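Local coordinates for protein cysteine protease (Listeria monocytogenes, PDB 5HU4) that anchors surface proteins to the cell wall as a class A sortase, cleaving their C-terminal sorting signals and passing the product on through a thioester intermediate, at residues D103-I109 / F121-L127; T32-S36 / V97-T101. One frame throughout, in Å; residues are numbered along the deposited sequence.

Interaction 1 (D103-I109 / F121-L127); sequences DARITLI and FVAVGEL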
ATOM      1  N   ASP A 103     -16.681   3.951   1.429  1.00 30.87           N
ATOM      2  CA  ASP A 103     -16.251   3.259   0.224  1.00 29.77           C
ATOM      3  C   ASP A 103     -15.052   2.370   0.529  1.00 28.71           C
ATOM      4  O   ASP A 103     -14.218   2.707   1.372  1.00 28.53           O
ATOM      5  CB  ASP A 103     -15.894   4.263  -0.872  1.00 30.16           C
ATOM      6  CG  ASP A 103     -14.781   5.208  -0.454  1.00 33.61           C
ATOM      7  OD1 ASP A 103     -15.021   6.065   0.425  1.00 37.06           O
ATOM      8  OD2 ASP A 103     -13.664   5.092  -1.000  1.00 30.05           O
ATOM      9  N   ALA A 104     -14.970   1.229  -0.147  1.00 26.64           N
ATOM     10  CA  ALA A 104     -13.816   0.351  -0.005  1.00 23.66           C
ATOM     11  C   ALA A 104     -12.639   0.924  -0.787  1.00 25.73           C
ATOM     12  O   ALA A 104     -12.713   1.083  -2.007  1.00 27.82           O
ATOM     13  CB  ALA A 104     -14.147  -1.051  -0.479  1.00 23.71           C
ATOM     14  N   ARG A 105     -11.557   1.239  -0.084  1.00 24.16           N
ATOM     15  CA  ARG A 105     -10.407   1.874  -0.715  1.00 22.36           C
ATOM     16  C   ARG A 105      -9.089   1.481  -0.060  1.00 22.98           C
ATOM     17  O   ARG A 105      -9.061   1.027   1.085  1.00 21.60           O
ATOM     18  CB  ARG A 105     -10.553   3.395  -0.675  1.00 22.65           C
ATOM     19  CG  ARG A 105     -10.613   3.955   0.735  1.00 25.54           C
ATOM     20  CD  ARG A 105     -10.324   5.446   0.760  1.00 26.72           C
ATOM     21  NE  ARG A 105     -11.311   6.211   0.007  1.00 27.87           N
ATOM     22  CZ  ARG A 105     -11.162   7.487  -0.333  1.00 31.14           C
ATOM     23  NH1 ARG A 105     -10.062   8.141   0.015  1.00 28.75           N
ATOM     24  NH2 ARG A 105     -12.111   8.107  -1.020  1.00 30.88           N
ATOM     25  N   ILE A 106      -7.998   1.663  -0.799  1.00 21.70           N
ATOM     26  CA  ILE A 106      -6.660   1.491  -0.250  1.00 20.68           C
ATOM     27  C   ILE A 106      -5.925   2.829  -0.318  1.00 20.77           C
ATOM     28  O   ILE A 106      -6.102   3.600  -1.262  1.00 20.83           O
ATOM     29  CB  ILE A 106      -5.865   0.391  -0.996  1.00 20.40           C
ATOM     30  CG1 ILE A 106      -4.588   0.033  -0.231  1.00 20.33           C
ATOM     31  CG2 ILE A 106      -5.553   0.810  -2.427  1.00 19.54           C
ATOM     32  CD1 ILE A 106      -3.790  -1.086  -0.864  1.00 18.34           C
ATOM     33  N   THR A 107      -5.121   3.114   0.700  1.00 21.38           N
ATOM     34  CA  THR A 107      -4.411   4.384   0.772  1.00 20.93           C
ATOM     35  C   THR A 107      -2.919   4.172   0.998  1.00 20.16           C
ATOM     36  O   THR A 107      -2.492   3.815   2.094  1.00 21.65           O
ATOM     37  CB  THR A 107      -4.973   5.278   1.895  1.00 22.75           C
ATOM     38  OG1 THR A 107      -6.384   5.452   1.708  1.00 25.50           O
ATOM     39  CG2 THR A 107      -4.291   6.636   1.887  1.00 22.67           C
ATOM     40  N   LEU A 108      -2.131   4.396  -0.048  1.00 21.33           N
ATOM     41  CA  LEU A 108      -0.688   4.213   0.029  1.00 20.12           C
ATOM     42  C   LEU A 108       0.004   5.523   0.394  1.00 21.25           C
ATOM     43  O   LEU A 108      -0.207   6.548  -0.255  1.00 19.80           O
ATOM     44  CB  LEU A 108      -0.142   3.674  -1.294  1.00 17.81           C
ATOM     45  CG  LEU A 108      -0.827   2.414  -1.828  1.00 18.37           C
ATOM     46  CD1 LEU A 108      -0.052   1.835  -3.000  1.00 17.40           C
ATOM     47  CD2 LEU A 108      -0.987   1.384  -0.720  1.00 19.24           C
ATOM     48  N   ILE A 109       0.828   5.482   1.436  1.00 20.04           N
ATOM     49  CA  ILE A 109       1.472   6.687   1.943  1.00 20.17           C
ATOM     50  C   ILE A 109       2.987   6.539   2.034  1.00 21.37           C
ATOM     51  O   ILE A 109       3.496   5.579   2.614  1.00 20.30           O
ATOM     52  CB  ILE A 109       0.927   7.068   3.336  1.00 22.08           C
ATOM     53  CG1 ILE A 109      -0.599   7.177   3.302  1.00 22.80           C
ATOM     54  CG2 ILE A 109       1.551   8.371   3.818  1.00 21.29           C
ATOM     55  CD1 ILE A 109      -1.214   7.549   4.629  1.00 27.66           C
ATOM     56  N   PHE A 121       3.538  11.777  -0.112  1.00 27.31           N
ATOM     57  CA  PHE A 121       2.841  11.444  -1.348  1.00 23.68           C
ATOM     58  C   PHE A 121       1.775  10.400  -1.045  1.00 24.66           C
ATOM     59  O   PHE A 121       2.044   9.408  -0.364  1.00 22.74           O
ATOM     60  CB  PHE A 121       3.808  10.931  -2.416  1.00 22.39           C
ATOM     61  CG  PHE A 121       3.145  10.608  -3.728  1.00 22.98           C
ATOM     62  CD1 PHE A 121       2.668   9.331  -3.987  1.00 25.37           C
ATOM     63  CD2 PHE A 121       2.996  11.582  -4.703  1.00 25.60           C
ATOM     64  CE1 PHE A 121       2.055   9.035  -5.192  1.00 23.34           C
ATOM     65  CE2 PHE A 121       2.385  11.289  -5.909  1.00 25.68           C
ATOM     66  CZ  PHE A 121       1.916  10.014  -6.153  1.00 22.70           C
ATOM     67  N   VAL A 122       0.566  10.627  -1.548  1.00 23.98           N
ATOM     68  CA  VAL A 122      -0.549   9.731  -1.272  1.00 23.10           C
ATOM     69  C   VAL A 122      -1.177   9.199  -2.556  1.00 24.11           C
ATOM     70  O   VAL A 122      -1.437   9.956  -3.492  1.00 22.90           O
ATOM     71  CB  VAL A 122      -1.636  10.432  -0.436  1.00 22.60           C
ATOM     72  CG1 VAL A 122      -2.736   9.451  -0.064  1.00 24.74           C
ATOM     73  CG2 VAL A 122      -1.029  11.043   0.815  1.00 22.61           C
ATOM     74  N   ALA A 123      -1.411   7.892  -2.590  1.00 21.69           N
ATOM     75  CA  ALA A 123      -2.105   7.262  -3.705  1.00 21.37           C
ATOM     76  C   ALA A 123      -3.330   6.506  -3.197  1.00 23.03           C
ATOM     77  O   ALA A 123      -3.212   5.590  -2.381  1.00 21.03           O
ATOM     78  CB  ALA A 123      -1.172   6.326  -4.456  1.00 19.04           C
ATOM     79  N   VAL A 124      -4.504   6.898  -3.682  1.00 22.42           N
ATOM     80  CA  VAL A 124      -5.754   6.265  -3.277  1.00 20.28           C
ATOM     81  C   VAL A 124      -6.323   5.415  -4.409  1.00 24.59           C
ATOM     82  O   VAL A 124      -6.378   5.852  -5.560  1.00 26.10           O
ATOM     83  CB  VAL A 124      -6.802   7.312  -2.844  1.00 24.01           C
ATOM     84  CG1 VAL A 124      -8.175   6.672  -2.671  1.00 23.62           C
ATOM     85  CG2 VAL A 124      -6.364   8.005  -1.562  1.00 24.58           C
ATOM     86  N   GLY A 125      -6.735   4.195  -4.077  1.00 22.10           N
ATOM     87  CA  GLY A 125      -7.337   3.306  -5.053  1.00 23.51           C
ATOM     88  C   GLY A 125      -8.647   2.723  -4.564  1.00 22.12           C
ATOM     89  O   GLY A 125      -8.731   2.222  -3.443  1.00 23.34           O
ATOM     90  N   GLU A 126      -9.675   2.790  -5.405  1.00 22.33           N
ATOM     91  CA  GLU A 126     -10.979   2.228  -5.070  1.00 25.20           C
ATOM     92  C   GLU A 126     -11.032   0.737  -5.385  1.00 25.02           C
ATOM     93  O   GLU A 126     -10.491   0.291  -6.399  1.00 23.72           O
ATOM     94  CB  GLU A 126     -12.088   2.963  -5.825  1.00 26.15           C
ATOM     95  CG  GLU A 126     -12.162   4.455  -5.540  1.00 26.52           C
ATOM     96  CD  GLU A 126     -12.616   4.756  -4.127  1.00 25.61           C
ATOM     97  OE1 GLU A 126     -13.392   3.953  -3.566  1.00 25.28           O
ATOM     98  OE2 GLU A 126     -12.201   5.798  -3.578  1.00 26.20           O
ATOM     99  N   LEU A 127     -11.684  -0.029  -4.515  1.00 23.70           N
ATOM    100  CA  LEU A 127     -11.828  -1.466  -4.722  1.00 25.54           C
ATOM    101  C   LEU A 127     -12.674  -1.739  -5.958  1.00 24.75           C
ATOM    102  O   LEU A 127     -13.749  -1.159  -6.125  1.00 26.70           O
ATOM    103  CB  LEU A 127     -12.447  -2.134  -3.495  1.00 24.99           C
ATOM    104  CG  LEU A 127     -12.551  -3.661  -3.518  1.00 28.60           C
ATOM    105  CD1 LEU A 127     -11.171  -4.305  -3.469  1.00 24.27           C
ATOM    106  CD2 LEU A 127     -13.421  -4.161  -2.373  1.00 27.92           C
TER
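R105 and E126 face each other as a non-hydrogen-bonded antiparallel pair, and their side chains rise side by side from the same face of the sheet. In R105, CB rests 3.5 Å from the carbonyl O of G125. CG stands between the backbone N and the carbonyl carbon (chi1 62°), and a bend at chi3 brings the guanidinium edge to D103. There R105 NE donates to the syn lone pair of D103 OD2 at 2.8 Å, almost exactly in the guanidinium plane. CZ and NH1 carry V124 CG1 over one face, with V124 CG1 3.6 Å from R105 NH1. R105 NH2 has E126 OE2 at 3.4 Å, well out of the plane, an attraction of charges alone. Because D103 OD2 also lies 2.8 Å from E126 OE1, the arginine probably offsets repulsion between the two carboxylates. The strands form the hairpin of the sortase beta-barrel that carries the active-site C111 on its first strand. Paired bonds join I106 with G125 and L108 with A123, and L127 N adds a nearly straight bond to A104 O. Beyond V124 on the same face, V122 CG1 touches T107 CG2 at 3.8 Å, while T107 OG1 is bonded to N44.

Interaction 2 (T32-S36 / V97-T101); sequences TTMRS and VIDNT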
ATOM      1  N   THR A  32       3.278  -1.158   5.940  1.00 20.84           N
ATOM      2  CA  THR A  32       2.781  -1.284   7.306  1.00 19.72           C
ATOM      3  C   THR A  32       1.393  -0.673   7.480  1.00 20.79           C
ATOM      4  O   THR A  32       1.132   0.442   7.025  1.00 20.88           O
ATOM      5  CB  THR A  32       3.738  -0.618   8.314  1.00 20.21           C
ATOM      6  OG1 THR A  32       3.895   0.768   7.984  1.00 21.87           O
ATOM      7  CG2 THR A  32       5.101  -1.295   8.289  1.00 20.03           C
ATOM      8  N   THR A  33       0.508  -1.414   8.142  1.00 20.28           N
ATOM      9  CA  THR A  33      -0.823  -0.920   8.472  1.00 22.56           C
ATOM     10  C   THR A  33      -0.719   0.282   9.406  1.00 22.55           C
ATOM     11  O   THR A  33       0.242   0.399  10.167  1.00 20.55           O
ATOM     12  CB  THR A  33      -1.684  -2.009   9.134  1.00 20.81           C
ATOM     13  OG1 THR A  33      -1.100  -2.385  10.388  1.00 21.12           O
ATOM     14  CG2 THR A  33      -1.778  -3.233   8.235  1.00 20.72           C
ATOM     15  N   MET A  34      -1.707   1.171   9.350  1.00 22.09           N
ATOM     16  CA  MET A  34      -1.634   2.421  10.098  1.00 21.78           C
ATOM     17  C   MET A  34      -2.735   2.558  11.149  1.00 23.92           C
ATOM     18  O   MET A  34      -2.653   3.412  12.032  1.00 28.27           O
ATOM     19  CB  MET A  34      -1.673   3.606   9.134  1.00 21.01           C
ATOM     20  CG  MET A  34      -0.436   3.699   8.255  1.00 22.83           C
ATOM     21  SD  MET A  34      -0.436   5.135   7.170  1.00 33.23           S
ATOM     22  CE  MET A  34       0.654   6.230   8.075  1.00 24.19           C
ATOM     23  N   ARG A  35      -3.763   1.721  11.053  1.00 20.93           N
ATOM     24  CA  ARG A  35      -4.770   1.642  12.105  1.00 21.70           C
ATOM     25  C   ARG A  35      -4.904   0.207  12.597  1.00 24.70           C
ATOM     26  O   ARG A  35      -4.781  -0.740  11.822  1.00 23.33           O
ATOM     27  CB  ARG A  35      -6.129   2.157  11.623  1.00 23.13           C
ATOM     28  CG  ARG A  35      -6.095   3.507  10.931  1.00 25.67           C
ATOM     29  CD  ARG A  35      -7.482   4.136  10.897  1.00 26.33           C
ATOM     30  NE  ARG A  35      -8.530   3.135  10.725  1.00 25.28           N
ATOM     31  CZ  ARG A  35      -8.991   2.728   9.547  1.00 25.40           C
ATOM     32  NH1 ARG A  35      -8.498   3.238   8.428  1.00 25.00           N
ATOM     33  NH2 ARG A  35      -9.944   1.810   9.489  1.00 23.07           N
ATOM     34  N   SER A  36      -5.159   0.056  13.892  1.00 23.66           N
ATOM     35  CA  SER A  36      -5.299  -1.260  14.503  1.00 22.38           C
ATOM     36  C   SER A  36      -6.533  -1.998  13.991  1.00 26.21           C
ATOM     37  O   SER A  36      -6.609  -3.225  14.064  1.00 28.57           O
ATOM     38  CB  SER A  36      -5.368  -1.132  16.027  1.00 26.91           C
ATOM     39  OG  SER A  36      -6.554  -0.464  16.425  1.00 24.33           O
ATOM     40  N   VAL A  97      -6.308  11.391   5.901  1.00 27.89           N
ATOM     41  CA  VAL A  97      -6.192  10.418   4.820  1.00 30.49           C
ATOM     42  C   VAL A  97      -6.001   8.992   5.353  1.00 30.81           C
ATOM     43  O   VAL A  97      -5.981   8.026   4.588  1.00 26.34           O
ATOM     44  CB  VAL A  97      -5.030  10.791   3.869  1.00 30.90           C
ATOM     45  CG1 VAL A  97      -3.698  10.312   4.428  1.00 27.87           C
ATOM     46  CG2 VAL A  97      -5.270  10.224   2.477  1.00 34.76           C
ATOM     47  N   ILE A  98      -5.886   8.868   6.670  1.00 30.06           N
ATOM     48  CA  ILE A  98      -5.722   7.571   7.321  1.00 28.07           C
ATOM     49  C   ILE A  98      -7.076   7.028   7.790  1.00 30.05           C
ATOM     50  O   ILE A  98      -7.302   5.814   7.808  1.00 28.69           O
ATOM     51  CB  ILE A  98      -4.728   7.678   8.508  1.00 28.21           C
ATOM     52  CG1 ILE A  98      -3.296   7.452   8.018  1.00 32.18           C
ATOM     53  CG2 ILE A  98      -5.052   6.685   9.610  1.00 27.56           C
ATOM     54  CD1 ILE A  98      -2.306   8.470   8.537  1.00 32.64           C
ATOM     55  N   ASP A  99      -7.980   7.943   8.133  1.00 29.22           N
ATOM     56  CA  ASP A  99      -9.309   7.597   8.637  1.00 29.42           C
ATOM     57  C   ASP A  99     -10.077   6.644   7.723  1.00 30.08           C
ATOM     58  O   ASP A  99      -9.932   6.685   6.500  1.00 31.49           O
ATOM     59  CB  ASP A  99     -10.138   8.866   8.849  1.00 32.13           C
ATOM     60  CG  ASP A  99      -9.443   9.874   9.737  1.00 32.24           C
ATOM     61  OD1 ASP A  99      -8.682   9.451  10.631  1.00 33.07           O
ATOM     62  OD2 ASP A  99      -9.666  11.089   9.548  1.00 30.12           O
ATOM     63  N   ASN A 100     -10.895   5.791   8.332  1.00 27.44           N
ATOM     64  CA  ASN A 100     -11.717   4.845   7.588  1.00 29.53           C
ATOM     65  C   ASN A 100     -12.764   5.556   6.736  1.00 31.94           C
ATOM     66  O   ASN A 100     -13.159   6.683   7.034  1.00 29.21           O
ATOM     67  CB  ASN A 100     -12.396   3.869   8.549  1.00 29.34           C
ATOM     68  CG  ASN A 100     -13.005   2.675   7.840  1.00 31.31           C
ATOM     69  OD1 ASN A 100     -12.294   1.839   7.284  1.00 36.33           O
ATOM     70  ND2 ASN A 100     -14.330   2.593   7.854  1.00 33.81           N
ATOM     71  N   THR A 101     -13.207   4.895   5.672  1.00 29.58           N
ATOM     72  CA  THR A 101     -14.202   5.471   4.778  1.00 29.70           C
ATOM     73  C   THR A 101     -15.357   4.505   4.548  1.00 34.07           C
ATOM     74  O   THR A 101     -15.277   3.330   4.915  1.00 32.35           O
ATOM     75  CB  THR A 101     -13.582   5.858   3.423  1.00 28.79           C
ATOM     76  OG1 THR A 101     -12.934   4.719   2.846  1.00 27.08           O
ATOM     77  CG2 THR A 101     -12.571   6.983   3.596  1.00 28.09           C
TER
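Two hydrogen bonds from R35 reach across to the loop carrying I98 and N100. R35 NH1 gives the shorter one, 2.9 Å to the carbonyl O of I98, meeting that oxygen almost end-on to its C=O bond although the oxygen is tilted 20° from the guanidinium plane. R35 NH2 lies 3.2 Å from N100 OD1, but it comes in from above the carbonyl plane with a C=O...donor angle of 97°, so this second bond is poorly directed. N100 OD1 also accepts from the backbone N of N44, its stronger partner, and R35 NH2 forms a salt bridge with D37; the arginine is thus gripped from both ends of its guanidinium.

N100 lies over one guanidinium face, its CB 3.3 Å from R35 NH2. The aliphatic part of the arginine slides past I98 in the opposite direction, bringing R35 CG to 3.6 Å from I98 CG2. M34 meets the other branch of I98 at about a right angle: its chain bends at chi3 (101°), which sets M34 CE 3.7 Å from I98 CD1, with SD close to CG1.

This surface contact joins the segment that follows strand 31-33, through M34 and R35, to the loop between strands 78-91 and 105-111. It lies over strand 44-48, where A48 touches M34, P46 touches R35 and N44 binds the loop, while I109 of strand 105-111 packs against I98.

Overall arrangement
From the N terminus, the chain first supplies 32-36, which runs from strand 31-33 into the following loop, then passes through strands 44-48, 70-74 and 78-91 before 97-101 returns to close interaction 2 over a 60-residue excursion. Interaction 1 opens just afterwards with 103-109 and closes at 121-127 across only 11 intervening residues. The two are therefore in series, neither nested nor crossed. They nevertheless touch: I109 CD1 reaches M34 SD at 3.6 Å, and V97 packs on T107, I109 and V122. Interaction 2 thus fastens the connection preceding strand 105-111 beside strand 31-33, while interaction 1 joins that strand to 119-132 within the same sheet.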